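Local coordinates for protein mucus binding proteinn (PDB 4MT5) that probably binds mucin glycoproteins of gastrointestinal mucus as a cell-wall-anchored surface adhesin, of which this chain is one repeat, at residues M1-T13 / F59-H72. Residues are numbered along the deposited sequence; the frame is centred on the assembly and turned at random.
Sequences MQTAYVKYVDDTT and FGVGTPTYEVHFKH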
loop_
_atom_site.group_PDB
_atom_site.type_symbol
_atom_site.label_atom_id
_atom_site.label_comp_id
_atom_site.label_asym_id
_atom_site.label_seq_id
_atom_site.Cartn_x
_atom_site.Cartn_y
_atom_site.Cartn_z
ATOM N N MET A 1 -30.729 -30.220 -31.326
ATOM C CA MET A 1 -29.387 -29.887 -30.847
ATOM C C MET A 1 -29.462 -28.953 -29.641
ATOM O O MET A 1 -29.957 -27.839 -29.736
ATOM C CB MET A 1 -28.535 -29.254 -31.950
ATOM C CG MET A 1 -27.066 -29.050 -31.543
ATOM S SD MET A 1 -25.896 -30.168 -32.373
ATOM C CE MET A 1 -25.422 -29.165 -33.795
ATOM N N GLN A 2 -28.967 -29.421 -28.508
ATOM C CA GLN A 2 -29.100 -28.684 -27.274
ATOM C C GLN A 2 -27.993 -27.658 -27.114
ATOM O O GLN A 2 -27.023 -27.636 -27.872
ATOM C CB GLN A 2 -29.097 -29.648 -26.102
ATOM C CG GLN A 2 -30.004 -30.820 -26.329
ATOM C CD GLN A 2 -31.399 -30.379 -26.692
ATOM O OE1 GLN A 2 -32.006 -29.558 -25.992
ATOM N NE2 GLN A 2 -31.917 -30.904 -27.806
ATOM N N THR A 3 -28.161 -26.799 -26.120
ATOM C CA THR A 3 -27.179 -25.779 -25.821
ATOM C C THR A 3 -26.849 -25.841 -24.341
ATOM O O THR A 3 -27.708 -26.144 -23.515
ATOM C CB THR A 3 -27.689 -24.379 -26.219
ATOM O OG1 THR A 3 -27.580 -24.232 -27.639
ATOM C CG2 THR A 3 -26.867 -23.291 -25.570
ATOM N N ALA A 4 -25.589 -25.603 -24.011
ATOM C CA ALA A 4 -25.212 -25.456 -22.623
ATOM C C ALA A 4 -24.217 -24.313 -22.534
ATOM O O ALA A 4 -23.343 -24.184 -23.392
ATOM C CB ALA A 4 -24.621 -26.749 -22.098
ATOM N N TYR A 5 -24.367 -23.471 -21.515
ATOM C CA TYR A 5 -23.516 -22.294 -21.360
ATOM C C TYR A 5 -22.596 -22.468 -20.157
ATOM O O TYR A 5 -23.018 -22.958 -19.111
ATOM C CB TYR A 5 -24.351 -21.019 -21.157
ATOM C CG TYR A 5 -25.168 -20.561 -22.341
ATOM C CD1 TYR A 5 -24.556 -20.158 -23.526
ATOM C CD2 TYR A 5 -26.552 -20.499 -22.266
ATOM C CE1 TYR A 5 -25.311 -19.722 -24.618
ATOM C CE2 TYR A 5 -27.310 -20.064 -23.347
ATOM C CZ TYR A 5 -26.686 -19.677 -24.517
ATOM O OH TYR A 5 -27.451 -19.250 -25.581
ATOM N N VAL A 6 -21.342 -22.057 -20.299
ATOM C CA VAL A 6 -20.414 -22.056 -19.177
ATOM C C VAL A 6 -19.934 -20.616 -19.010
ATOM O O VAL A 6 -19.299 -20.060 -19.909
ATOM C CB VAL A 6 -19.239 -23.023 -19.428
ATOM C CG1 VAL A 6 -18.264 -22.988 -18.279
ATOM C CG2 VAL A 6 -19.755 -24.438 -19.634
ATOM N N LYS A 7 -20.282 -19.995 -17.886
ATOM C CA LYS A 7 -20.115 -18.545 -17.729
ATOM C C LYS A 7 -19.117 -18.240 -16.614
ATOM O O LYS A 7 -19.341 -18.595 -15.455
ATOM C CB LYS A 7 -21.478 -17.880 -17.453
ATOM C CG LYS A 7 -21.436 -16.393 -17.167
ATOM C CD LYS A 7 -22.827 -15.715 -17.256
ATOM C CE LYS A 7 -23.695 -15.995 -16.026
ATOM N NZ LYS A 7 -25.003 -15.261 -16.037
ATOM N N TYR A 8 -18.007 -17.601 -16.978
ATOM C CA TYR A 8 -16.958 -17.250 -16.029
ATOM C C TYR A 8 -17.153 -15.816 -15.577
ATOM O O TYR A 8 -17.081 -14.896 -16.391
ATOM C CB TYR A 8 -15.578 -17.370 -16.679
ATOM C CG TYR A 8 -15.212 -18.743 -17.184
ATOM C CD1 TYR A 8 -14.399 -19.580 -16.439
ATOM C CD2 TYR A 8 -15.677 -19.201 -18.418
ATOM C CE1 TYR A 8 -14.058 -20.855 -16.912
ATOM C CE2 TYR A 8 -15.347 -20.467 -18.894
ATOM C CZ TYR A 8 -14.535 -21.287 -18.137
ATOM O OH TYR A 8 -14.203 -22.534 -18.604
ATOM N N VAL A 9 -17.360 -15.629 -14.275
ATOM C CA VAL A 9 -17.728 -14.333 -13.714
ATOM C C VAL A 9 -16.697 -13.757 -12.741
ATOM O O VAL A 9 -16.267 -14.414 -11.815
ATOM C CB VAL A 9 -19.059 -14.449 -12.964
ATOM C CG1 VAL A 9 -19.420 -13.142 -12.363
ATOM C CG2 VAL A 9 -20.143 -14.902 -13.894
ATOM N N ASP A 10 -16.322 -12.509 -12.959
ATOM C CA ASP A 10 -15.521 -11.739 -12.008
ATOM C C ASP A 10 -16.421 -11.079 -10.957
ATOM O O ASP A 10 -17.044 -10.051 -11.223
ATOM C CB ASP A 10 -14.701 -10.677 -12.763
ATOM C CG ASP A 10 -14.018 -9.687 -11.840
ATOM O OD1 ASP A 10 -13.910 -9.969 -10.624
ATOM O OD2 ASP A 10 -13.577 -8.621 -12.337
ATOM N N ASP A 11 -16.461 -11.665 -9.761
ATOM C CA ASP A 11 -17.353 -11.204 -8.708
ATOM C C ASP A 11 -16.988 -9.809 -8.256
ATOM O O ASP A 11 -17.852 -9.061 -7.814
ATOM C CB ASP A 11 -17.378 -12.165 -7.511
ATOM C CG ASP A 11 -18.094 -13.500 -7.827
ATOM O OD1 ASP A 11 -18.581 -13.656 -8.972
ATOM O OD2 ASP A 11 -18.186 -14.390 -6.934
ATOM N N THR A 12 -15.717 -9.444 -8.389
ATOM C CA THR A 12 -15.255 -8.121 -7.942
ATOM C C THR A 12 -15.938 -6.972 -8.702
ATOM O O THR A 12 -16.602 -6.119 -8.097
ATOM C CB THR A 12 -13.707 -7.983 -8.027
ATOM O OG1 THR A 12 -13.082 -8.822 -7.046
ATOM C CG2 THR A 12 -13.287 -6.570 -7.764
ATOM N N THR A 13 -15.786 -6.960 -10.024
ATOM C CA THR A 13 -16.417 -5.942 -10.863
ATOM C C THR A 13 -17.874 -6.266 -11.212
ATOM O O THR A 13 -18.675 -5.360 -11.445
ATOM C CB THR A 13 -15.655 -5.741 -12.179
ATOM O OG1 THR A 13 -15.650 -6.965 -12.930
ATOM C CG2 THR A 13 -14.230 -5.286 -11.918
ATOM N N PHE A 59 -25.698 -33.263 -21.907
ATOM C CA PHE A 59 -26.736 -32.372 -22.411
ATOM C C PHE A 59 -28.095 -32.928 -22.006
ATOM O O PHE A 59 -28.362 -34.117 -22.178
ATOM C CB PHE A 59 -26.701 -32.271 -23.942
ATOM C CG PHE A 59 -25.470 -31.599 -24.501
ATOM C CD1 PHE A 59 -25.322 -30.215 -24.452
ATOM C CD2 PHE A 59 -24.472 -32.350 -25.115
ATOM C CE1 PHE A 59 -24.189 -29.593 -24.979
ATOM C CE2 PHE A 59 -23.334 -31.734 -25.637
ATOM C CZ PHE A 59 -23.193 -30.351 -25.569
ATOM N N GLY A 60 -28.950 -32.060 -21.471
ATOM C CA GLY A 60 -30.350 -32.375 -21.206
ATOM C C GLY A 60 -31.245 -31.699 -22.232
ATOM O O GLY A 60 -31.011 -31.831 -23.427
ATOM N N VAL A 61 -32.252 -30.955 -21.789
ATOM C CA VAL A 61 -33.189 -30.392 -22.744
ATOM C C VAL A 61 -33.420 -28.919 -22.568
ATOM O O VAL A 61 -33.939 -28.253 -23.475
ATOM C CB VAL A 61 -34.533 -31.091 -22.702
ATOM C CG1 VAL A 61 -34.452 -32.396 -23.428
ATOM C CG2 VAL A 61 -34.955 -31.299 -21.263
ATOM N N GLY A 62 -33.061 -28.389 -21.414
ATOM C CA GLY A 62 -33.237 -26.966 -21.240
ATOM C C GLY A 62 -32.154 -26.204 -21.978
ATOM O O GLY A 62 -31.508 -26.712 -22.892
ATOM N N THR A 63 -31.961 -24.959 -21.572
ATOM C CA THR A 63 -30.790 -24.218 -21.959
ATOM C C THR A 63 -30.119 -23.769 -20.669
ATOM O O THR A 63 -30.354 -22.672 -20.182
ATOM C CB THR A 63 -31.169 -23.050 -22.883
ATOM O OG1 THR A 63 -31.524 -23.585 -24.165
ATOM C CG2 THR A 63 -30.010 -22.092 -23.069
ATOM N N PRO A 64 -29.303 -24.648 -20.082
ATOM C CA PRO A 64 -28.675 -24.358 -18.793
ATOM C C PRO A 64 -27.410 -23.527 -18.900
ATOM O O PRO A 64 -26.635 -23.696 -19.837
ATOM C CB PRO A 64 -28.320 -25.743 -18.274
ATOM C CG PRO A 64 -28.124 -26.561 -19.492
ATOM C CD PRO A 64 -29.052 -26.028 -20.528
ATOM N N THR A 65 -27.221 -22.639 -17.932
ATOM C CA THR A 65 -25.938 -21.989 -17.705
ATOM C C THR A 65 -25.275 -22.500 -16.418
ATOM O O THR A 65 -25.891 -22.531 -15.344
ATOM C CB THR A 65 -26.090 -20.462 -17.617
ATOM O OG1 THR A 65 -26.455 -19.952 -18.906
ATOM C CG2 THR A 65 -24.788 -19.811 -17.174
ATOM N N TYR A 66 -24.018 -22.912 -16.535
ATOM C CA TYR A 66 -23.206 -23.230 -15.374
ATOM C C TYR A 66 -22.220 -22.077 -15.132
ATOM O O TYR A 66 -21.678 -21.505 -16.081
ATOM C CB TYR A 66 -22.471 -24.539 -15.612
ATOM C CG TYR A 66 -23.368 -25.721 -15.903
ATOM C CD1 TYR A 66 -23.831 -26.542 -14.878
ATOM C CD2 TYR A 66 -23.750 -26.028 -17.200
ATOM C CE1 TYR A 66 -24.650 -27.644 -15.141
ATOM C CE2 TYR A 66 -24.567 -27.134 -17.465
ATOM C CZ TYR A 66 -25.004 -27.923 -16.433
ATOM O OH TYR A 66 -25.806 -28.988 -16.689
ATOM N N GLU A 67 -22.010 -21.715 -13.869
ATOM C CA GLU A 67 -21.195 -20.541 -13.546
ATOM C C GLU A 67 -19.861 -20.875 -12.862
ATOM O O GLU A 67 -19.770 -21.735 -11.993
ATOM C CB GLU A 67 -21.997 -19.528 -12.706
ATOM C CG GLU A 67 -23.149 -18.817 -13.456
ATOM C CD GLU A 67 -23.917 -17.812 -12.577
ATOM O OE1 GLU A 67 -23.895 -17.983 -11.336
ATOM O OE2 GLU A 67 -24.536 -16.855 -13.115
ATOM N N VAL A 68 -18.809 -20.194 -13.279
ATOM C CA VAL A 68 -17.528 -20.303 -12.594
ATOM C C VAL A 68 -17.224 -18.927 -12.023
ATOM O O VAL A 68 -17.028 -17.985 -12.784
ATOM C CB VAL A 68 -16.384 -20.742 -13.561
ATOM C CG1 VAL A 68 -15.063 -20.818 -12.827
ATOM C CG2 VAL A 68 -16.696 -22.087 -14.201
ATOM N N HIS A 69 -17.215 -18.781 -10.700
ATOM C CA HIS A 69 -16.996 -17.448 -10.120
ATOM C C HIS A 69 -15.529 -17.197 -9.695
ATOM O O HIS A 69 -14.846 -18.086 -9.189
ATOM C CB HIS A 69 -17.985 -17.164 -8.965
ATOM C CG HIS A 69 -19.412 -17.010 -9.404
ATOM N ND1 HIS A 69 -19.930 -15.814 -9.860
ATOM C CD2 HIS A 69 -20.432 -17.903 -9.458
ATOM C CE1 HIS A 69 -21.203 -15.977 -10.177
ATOM N NE2 HIS A 69 -21.532 -17.235 -9.946
ATOM N N PHE A 70 -15.048 -15.985 -9.930
ATOM C CA PHE A 70 -13.715 -15.591 -9.505
ATOM C C PHE A 70 -13.817 -14.315 -8.718
ATOM O O PHE A 70 -14.830 -13.627 -8.807
ATOM C CB PHE A 70 -12.836 -15.292 -10.702
ATOM C CG PHE A 70 -12.551 -16.480 -11.560
ATOM C CD1 PHE A 70 -11.359 -17.172 -11.431
ATOM C CD2 PHE A 70 -13.456 -16.893 -12.515
ATOM C CE1 PHE A 70 -11.083 -18.248 -12.235
ATOM C CE2 PHE A 70 -13.180 -17.971 -13.315
ATOM C CZ PHE A 70 -11.996 -18.650 -13.174
ATOM N N LYS A 71 -12.771 -14.004 -7.950
ATOM C CA LYS A 71 -12.589 -12.664 -7.369
ATOM C C LYS A 71 -11.167 -12.212 -7.642
ATOM O O LYS A 71 -10.311 -13.025 -7.998
ATOM C CB LYS A 71 -12.853 -12.645 -5.865
ATOM C CG LYS A 71 -11.946 -13.576 -5.074
ATOM C CD LYS A 71 -12.183 -13.450 -3.578
ATOM C CE LYS A 71 -11.735 -14.711 -2.829
ATOM N NZ LYS A 71 -12.080 -14.573 -1.377
ATOM N N HIS A 72 -10.914 -10.918 -7.492
ATOM C CA HIS A 72 -9.568 -10.387 -7.694
ATOM C C HIS A 72 -8.608 -10.857 -6.611
ATOM O O HIS A 72 -8.947 -10.898 -5.429
ATOM C CB HIS A 72 -9.583 -8.862 -7.726
ATOM C CG HIS A 72 -10.125 -8.289 -8.997
ATOM N ND1 HIS A 72 -9.974 -6.960 -9.340
ATOM C CD2 HIS A 72 -10.812 -8.861 -10.014
ATOM C CE1 HIS A 72 -10.545 -6.741 -10.509
ATOM N NE2 HIS A 72 -11.064 -7.877 -10.940
HETATM O O HOH W 1 -29.265 -28.377 -22.780
#
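With CG of Asp-10 anti to its backbone N (chi1 171°) and CG of His-72 anti to its own carbonyl carbon (chi1 -75°), the side chains cross with the carboxylate and imidazole planes 21° apart. NE2 of His-72 donates to OD2 of Asp-10 over 3.0 Å on the syn side, though well out of the carboxylate plane, while the hydroxyl of Thr-13 reaches the same oxygen from the opposite face. OD1 of Asp-10 takes the backbone N-H of Thr-12 in an Asx turn. CG2 of Thr-12 lies over the centre of the His-72 ring, a CH-pi contact 3.7 Å from the centroid, and Thr-12 OG1 accepts from His-72 N. ND1 of His-72 is hydrogen-bonded to OD2 of Asp-120. A lysine in place of Asp-10 would probably leave the imidazole N-H and the Thr-13 hydroxyl without their shared acceptor and undo the turn.

Strands 2-10 and 65-72 run parallel as neighbours in the ubiquitin-like beta-grasp fold, Tyr-5 to Asp-11 bonding in alternation with Pro-64 to Phe-70. On one face Tyr-8 CD1 packs on Val-68 CB (3.7 Å) and meets Phe-70 CE2 edge to edge; Val-68 and Phe-70 also touch Ile-38 of helix 35-42. The other face carries a polar chain: Lys-7 NZ forms a salt bridge with Glu-67 OE2 (3.4 Å), Glu-67 OE1 accepts from His-69 NE2, and His-69 ND1 donates to the syn lone pair of Asp-11 OD1 at 2.7 Å.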